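Putative immunoglobulin-blocking virulence protein (Mycoplasma mycoides subsp. capri, PDB 7ADK) probably binds host immunoglobulins and blocks their action, serving as a virulence factor of this mycoplasma. Local coordinates at residues W375-V380 with S399-I404; G416-L421 with I446-I451. All blocks are in the same frame, centred on the assembly; numbering follows the deposited sequence.

Contact 1 (W375-V380 with S399-I404); sequences WVKEDV and SKLERI
An antiparallel strand pair at the end of a mixed beta sheet brings Trp-375 against Arg-403 and Val-376 against Glu-402. Val-376 and Glu-402 form one hydrogen-bonded pair, with Val-376 N to Glu-402 O at 2.9 Å and Glu-402 N to Val-376 O at 3.1 Å. Glu-378 and Lys-400 form the other, Lys-400 N reaching Glu-378 O at 2.8 Å. Between and beside them Trp-375/Arg-403, Lys-377/Leu-401 and Asp-379/Ser-399 are non-hydrogen-bonded pairs.

Trp-375 makes the largest single contribution to the contact. Arg-403 CB sits 3.8 Å from the centroid of its six-membered ring, almost on the ring normal, as a CH-pi contact. The arginine then runs across the indole. With CG anti to the backbone N (chi1 -160°), a bend at chi3 (-83°) places NE 3.5 Å from Trp-375 CZ2, and Trp-375 CH2 sits over the centre of one guanidinium face. The two planes stand 58° apart, so this is no parallel stack. Salt bridging of NH1 to Asp-355 and a bond from NH2 to Leu-413 O fix the arginine's end, while Asp-355 O accepts the indole NE1.

On the same face Lys-377 and Leu-401 cross, CG of the lysine 4.0 Å from CD1 of the leucine. The other face, nearer the surface, pairs Val-376 CG1 with the aliphatic Glu-402 CG at 3.8 Å, the two side chains lying alongside. Beyond the strand, Val-380 CG1 rests on Lys-400 CB. Strand 396-403 also bonds to strand 415-422, leaving 375-379 as the outer antiparallel strand of the sheet, joined to its neighbour through helix 381-387.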
loop_
_atom_site.group_PDB
_atom_site.type_symbol
_atom_site.label_atom_id
_atom_site.label_comp_id
_atom_site.label_asym_id
_atom_site.label_seq_id
_atom_site.Cartn_x
_atom_site.Cartn_y
_atom_site.Cartn_z
ATOM N N TRP A 375 11.542 31.375 -23.662
ATOM C CA TRP A 375 11.645 30.453 -24.786
ATOM C C TRP A 375 10.257 30.103 -25.302
ATOM O O TRP A 375 9.292 30.099 -24.541
ATOM C CB TRP A 375 12.397 29.191 -24.358
ATOM C CG TRP A 375 13.817 29.426 -23.966
ATOM C CD1 TRP A 375 14.234 29.932 -22.788
ATOM C CD2 TRP A 375 15.020 29.251 -24.763
ATOM N NE1 TRP A 375 15.599 30.099 -22.805
ATOM C CE2 TRP A 375 16.137 29.695 -24.001
ATOM C CE3 TRP A 375 15.283 28.735 -26.047
ATOM C CZ2 TRP A 375 17.442 29.633 -24.492
ATOM C CZ3 TRP A 375 16.591 28.667 -26.546
ATOM C CH2 TRP A 375 17.671 29.117 -25.774
ATOM N N VAL A 376 10.151 29.790 -26.592
ATOM C CA VAL A 376 8.906 29.294 -27.197
ATOM C C VAL A 376 9.154 27.984 -27.940
ATOM O O VAL A 376 10.175 27.816 -28.604
ATOM C CB VAL A 376 8.204 30.377 -28.034
ATOM C CG1 VAL A 376 9.037 30.897 -29.199
ATOM C CG2 VAL A 376 6.862 29.914 -28.589
ATOM N N LYS A 377 8.233 27.035 -27.776
ATOM C CA LYS A 377 8.292 25.674 -28.311
ATOM C C LYS A 377 7.391 25.525 -29.525
ATOM O O LYS A 377 6.230 25.919 -29.500
ATOM C CB LYS A 377 7.909 24.684 -27.201
ATOM C CG LYS A 377 7.941 23.208 -27.613
ATOM C CD LYS A 377 7.682 22.242 -26.444
ATOM C CE LYS A 377 6.287 22.352 -25.797
ATOM N NZ LYS A 377 5.177 21.827 -26.630
ATOM N N GLU A 378 7.901 24.887 -30.561
ATOM C CA GLU A 378 7.148 24.461 -31.737
ATOM C C GLU A 378 7.298 22.946 -31.929
ATOM O O GLU A 378 8.409 22.430 -31.881
ATOM C CB GLU A 378 7.618 25.280 -32.952
ATOM C CG GLU A 378 6.933 24.867 -34.256
ATOM C CD GLU A 378 7.253 25.748 -35.472
ATOM O OE1 GLU A 378 7.120 25.258 -36.614
ATOM O OE2 GLU A 378 7.580 26.946 -35.330
ATOM N N ASP A 379 6.216 22.206 -32.165
ATOM C CA ASP A 379 6.313 20.821 -32.633
ATOM C C ASP A 379 6.740 20.764 -34.112
ATOM O O ASP A 379 6.082 21.332 -34.983
ATOM C CB ASP A 379 4.999 20.061 -32.413
ATOM C CG ASP A 379 5.142 18.577 -32.780
ATOM O OD1 ASP A 379 5.413 17.762 -31.893
ATOM O OD2 ASP A 379 5.040 18.233 -33.954
ATOM N N VAL A 380 7.810 20.024 -34.397
ATOM C CA VAL A 380 8.392 19.874 -35.736
ATOM C C VAL A 380 8.405 18.415 -36.192
ATOM O O VAL A 380 9.149 18.052 -37.095
ATOM C CB VAL A 380 9.780 20.535 -35.829
ATOM C CG1 VAL A 380 9.685 22.030 -35.538
ATOM C CG2 VAL A 380 10.840 19.901 -34.932
ATOM N N SER A 399 10.630 18.488 -31.149
ATOM C CA SER A 399 10.202 19.872 -30.954
ATOM C C SER A 399 11.388 20.823 -30.990
ATOM O O SER A 399 12.496 20.474 -30.622
ATOM C CB SER A 399 9.354 20.027 -29.696
ATOM O OG SER A 399 9.994 19.686 -28.534
ATOM N N LYS A 400 11.159 22.039 -31.462
ATOM C CA LYS A 400 12.139 23.121 -31.571
ATOM C C LYS A 400 11.875 24.121 -30.450
ATOM O O LYS A 400 10.747 24.558 -30.287
ATOM C CB LYS A 400 11.989 23.757 -32.964
ATOM C CG LYS A 400 13.057 24.802 -33.325
ATOM C CD LYS A 400 14.436 24.240 -33.699
ATOM C CE LYS A 400 14.426 23.360 -34.957
ATOM N NZ LYS A 400 14.059 24.096 -36.177
ATOM N N LEU A 401 12.893 24.496 -29.693
ATOM C CA LEU A 401 12.869 25.646 -28.791
ATOM C C LEU A 401 13.643 26.799 -29.431
ATOM O O LEU A 401 14.740 26.571 -29.925
ATOM C CB LEU A 401 13.503 25.273 -27.445
ATOM C CG LEU A 401 12.500 24.846 -26.371
ATOM C CD1 LEU A 401 11.821 23.519 -26.667
ATOM C CD2 LEU A 401 13.210 24.710 -25.043
ATOM N N GLU A 402 13.134 28.031 -29.375
ATOM C CA GLU A 402 13.869 29.263 -29.708
ATOM C C GLU A 402 13.669 30.363 -28.650
ATOM O O GLU A 402 12.587 30.510 -28.082
ATOM C CB GLU A 402 13.543 29.733 -31.134
ATOM C CG GLU A 402 12.065 30.033 -31.394
ATOM C CD GLU A 402 11.767 30.541 -32.812
ATOM O OE1 GLU A 402 10.730 31.215 -33.014
ATOM O OE2 GLU A 402 12.540 30.268 -33.757
ATOM N N ARG A 403 14.728 31.120 -28.343
ATOM C CA ARG A 403 14.709 32.225 -27.369
ATOM C C ARG A 403 13.950 33.420 -27.968
ATOM O O ARG A 403 14.244 33.833 -29.087
ATOM C CB ARG A 403 16.152 32.571 -26.948
ATOM C CG ARG A 403 16.226 33.327 -25.619
ATOM C CD ARG A 403 17.608 33.893 -25.265
ATOM N NE ARG A 403 18.513 32.920 -24.630
ATOM C CZ ARG A 403 19.612 32.385 -25.121
ATOM N NH1 ARG A 403 20.346 31.574 -24.437
ATOM N NH2 ARG A 403 20.041 32.622 -26.311
ATOM N N ILE A 404 12.975 33.985 -27.250
ATOM C CA ILE A 404 12.035 34.985 -27.779
ATOM C C ILE A 404 12.752 36.288 -28.153
ATOM O O ILE A 404 12.552 36.795 -29.251
ATOM C CB ILE A 404 10.866 35.184 -26.792
ATOM C CG1 ILE A 404 9.971 33.926 -26.780
ATOM C CG2 ILE A 404 10.026 36.418 -27.132
ATOM C CD1 ILE A 404 8.944 33.882 -25.653
#

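Contact 2 (G416-L421 with I446-I451); sequences GLVLDL and ITSYRI
Leu-419 O receives the N-H of Arg-450 at 2.8 Å and, more weakly, the CA-H of Tyr-449. Ser-448 O is served in the same way by Leu-419 N, at 2.9 Å, and by Val-418 CA. Thr-447 N to Leu-417 O and Leu-421 N to Arg-450 O complete a ladder in which each strand donates and accepts in turn, as in a parallel sheet.

Leu-419, Tyr-449, Leu-421 and Ile-451 share one face. Ile-446 reaches into this group: its CG2 lies 3.7 Å above the middle of the Tyr-449 ring and also meets Leu-419 CB at 4.0 Å. Its other branch ends in CD1, which touches Leu-417 CD2 at 3.7 Å. Leu-419 CD2 approaches the tyrosine obliquely, near CE1. Further along, Leu-421 CD1 and Ile-451 CD1 meet at 3.8 Å, their side chains side by side and pointing alike.

The opposite face is more polar. Val-418 CG1, anti to the backbone N (chi1 179°), touches Ser-448 CB and also Arg-450 CD, at 3.8 Å. Arg-450 carries its charge past the valine to a salt bridge with Glu-478, and Ser-448 OG bonds to Gln-476.

The pair forms the two strands of a beta-alpha-beta unit whose helix 426-442 packs on Leu-421, with strands 396-403 and 473-481 flanking it.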
loop_
_atom_site.group_PDB
_atom_site.type_symbol
_atom_site.label_atom_id
_atom_site.label_comp_id
_atom_site.label_asym_id
_atom_site.label_seq_id
_atom_site.Cartn_x
_atom_site.Cartn_y
_atom_site.Cartn_z
ATOM N N GLY A 416 17.276 25.214 -30.258
ATOM C CA GLY A 416 17.652 23.823 -30.057
ATOM C C GLY A 416 16.554 22.846 -30.433
ATOM O O GLY A 416 15.385 23.053 -30.118
ATOM N N LEU A 417 16.942 21.779 -31.119
ATOM C CA LEU A 417 16.102 20.627 -31.406
ATOM C C LEU A 417 16.065 19.696 -30.192
ATOM O O LEU A 417 17.094 19.383 -29.598
ATOM C CB LEU A 417 16.641 19.953 -32.672
ATOM C CG LEU A 417 15.792 18.824 -33.256
ATOM C CD1 LEU A 417 14.396 19.276 -33.644
ATOM C CD2 LEU A 417 16.482 18.309 -34.504
ATOM N N VAL A 418 14.878 19.244 -29.815
ATOM C CA VAL A 418 14.606 18.418 -28.641
ATOM C C VAL A 418 13.915 17.135 -29.082
ATOM O O VAL A 418 12.945 17.196 -29.830
ATOM C CB VAL A 418 13.764 19.202 -27.616
ATOM C CG1 VAL A 418 13.428 18.372 -26.376
ATOM C CG2 VAL A 418 14.483 20.490 -27.203
ATOM N N LEU A 419 14.408 15.980 -28.638
ATOM C CA LEU A 419 13.837 14.666 -28.907
ATOM C C LEU A 419 13.130 14.139 -27.651
ATOM O O LEU A 419 13.752 13.991 -26.603
ATOM C CB LEU A 419 14.965 13.757 -29.414
ATOM C CG LEU A 419 14.607 12.285 -29.648
ATOM C CD1 LEU A 419 13.348 12.105 -30.482
ATOM C CD2 LEU A 419 15.732 11.591 -30.374
ATOM N N ASP A 420 11.840 13.842 -27.791
ATOM C CA ASP A 420 10.904 13.316 -26.792
ATOM C C ASP A 420 10.617 11.842 -27.122
ATOM O O ASP A 420 10.097 11.518 -28.190
ATOM C CB ASP A 420 9.673 14.253 -26.800
ATOM C CG ASP A 420 8.329 13.760 -26.229
ATOM O OD1 ASP A 420 8.241 12.664 -25.640
ATOM O OD2 ASP A 420 7.334 14.512 -26.345
ATOM N N LEU A 421 11.007 10.927 -26.226
ATOM C CA LEU A 421 10.782 9.479 -26.319
ATOM C C LEU A 421 9.934 9.001 -25.134
ATOM O O LEU A 421 10.441 8.849 -24.021
ATOM C CB LEU A 421 12.136 8.744 -26.343
ATOM C CG LEU A 421 12.888 8.846 -27.676
ATOM C CD1 LEU A 421 14.367 8.550 -27.493
ATOM C CD2 LEU A 421 12.344 7.853 -28.687
ATOM N N ILE A 446 20.984 17.193 -31.484
ATOM C CA ILE A 446 19.924 17.304 -30.470
ATOM C C ILE A 446 20.458 18.040 -29.234
ATOM O O ILE A 446 21.465 17.644 -28.654
ATOM C CB ILE A 446 19.368 15.904 -30.125
ATOM C CG1 ILE A 446 18.852 15.111 -31.343
ATOM C CG2 ILE A 446 18.288 15.971 -29.049
ATOM C CD1 ILE A 446 17.738 15.763 -32.134
ATOM N N THR A 447 19.784 19.105 -28.809
ATOM C CA THR A 447 20.129 19.870 -27.599
ATOM C C THR A 447 19.564 19.213 -26.338
ATOM O O THR A 447 20.195 19.235 -25.295
ATOM C CB THR A 447 19.649 21.323 -27.731
ATOM O OG1 THR A 447 20.326 21.934 -28.802
ATOM C CG2 THR A 447 19.927 22.202 -26.524
ATOM N N SER A 448 18.396 18.588 -26.406
ATOM C CA SER A 448 17.829 17.854 -25.283
ATOM C C SER A 448 17.272 16.516 -25.726
ATOM O O SER A 448 16.394 16.462 -26.577
ATOM C CB SER A 448 16.755 18.696 -24.612
ATOM O OG SER A 448 16.052 17.941 -23.655
ATOM N N TYR A 449 17.687 15.450 -25.073
ATOM C CA TYR A 449 16.972 14.182 -25.084
ATOM C C TYR A 449 16.077 14.145 -23.848
ATOM O O TYR A 449 16.558 14.433 -22.756
ATOM C CB TYR A 449 17.960 13.021 -25.086
ATOM C CG TYR A 449 18.864 12.946 -26.287
ATOM C CD1 TYR A 449 18.431 12.294 -27.451
ATOM C CD2 TYR A 449 20.135 13.537 -26.241
ATOM C CE1 TYR A 449 19.269 12.226 -28.571
ATOM C CE2 TYR A 449 20.972 13.481 -27.364
ATOM C CZ TYR A 449 20.539 12.825 -28.526
ATOM O OH TYR A 449 21.361 12.757 -29.595
ATOM N N ARG A 450 14.791 13.811 -24.005
ATOM C CA ARG A 450 13.822 13.607 -22.915
ATOM C C ARG A 450 13.310 12.171 -22.979
ATOM O O ARG A 450 12.633 11.816 -23.937
ATOM C CB ARG A 450 12.631 14.583 -23.006
ATOM C CG ARG A 450 12.956 16.059 -23.286
ATOM C CD ARG A 450 11.662 16.888 -23.324
ATOM N NE ARG A 450 11.212 17.183 -21.967
ATOM C CZ ARG A 450 10.010 17.335 -21.467
ATOM N NH1 ARG A 450 9.965 17.683 -20.230
ATOM N NH2 ARG A 450 8.902 17.171 -22.121
ATOM N N ILE A 451 13.621 11.346 -21.983
ATOM C CA ILE A 451 13.175 9.955 -21.906
ATOM C C ILE A 451 12.078 9.885 -20.844
ATOM O O ILE A 451 12.359 10.109 -19.670
ATOM C CB ILE A 451 14.350 9.005 -21.597
ATOM C CG1 ILE A 451 15.643 9.235 -22.411
ATOM C CG2 ILE A 451 13.886 7.556 -21.734
ATOM C CD1 ILE A 451 15.552 9.070 -23.920
#

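Contacts 1 and 2 are successive steps across one mixed sheet: 399-404 lies beside 416-421, with Ser-399 O to Val-418 N (2.8 Å) and Leu-401 O to Gly-416 N bridging them. Their centres are about 12 Å apart. Contact 1, at the sheet's antiparallel end, is only partly buried; charged chains lie toward its surface, and its main packing is an arginine over a tryptophan. Contact 2, farther in and parallel, is almost wholly buried, and aliphatic branches and a tyrosine ring fill one face. Arg-397 ties the two together by salt bridges to Asp-379 of contact 1 and Asp-420 of contact 2.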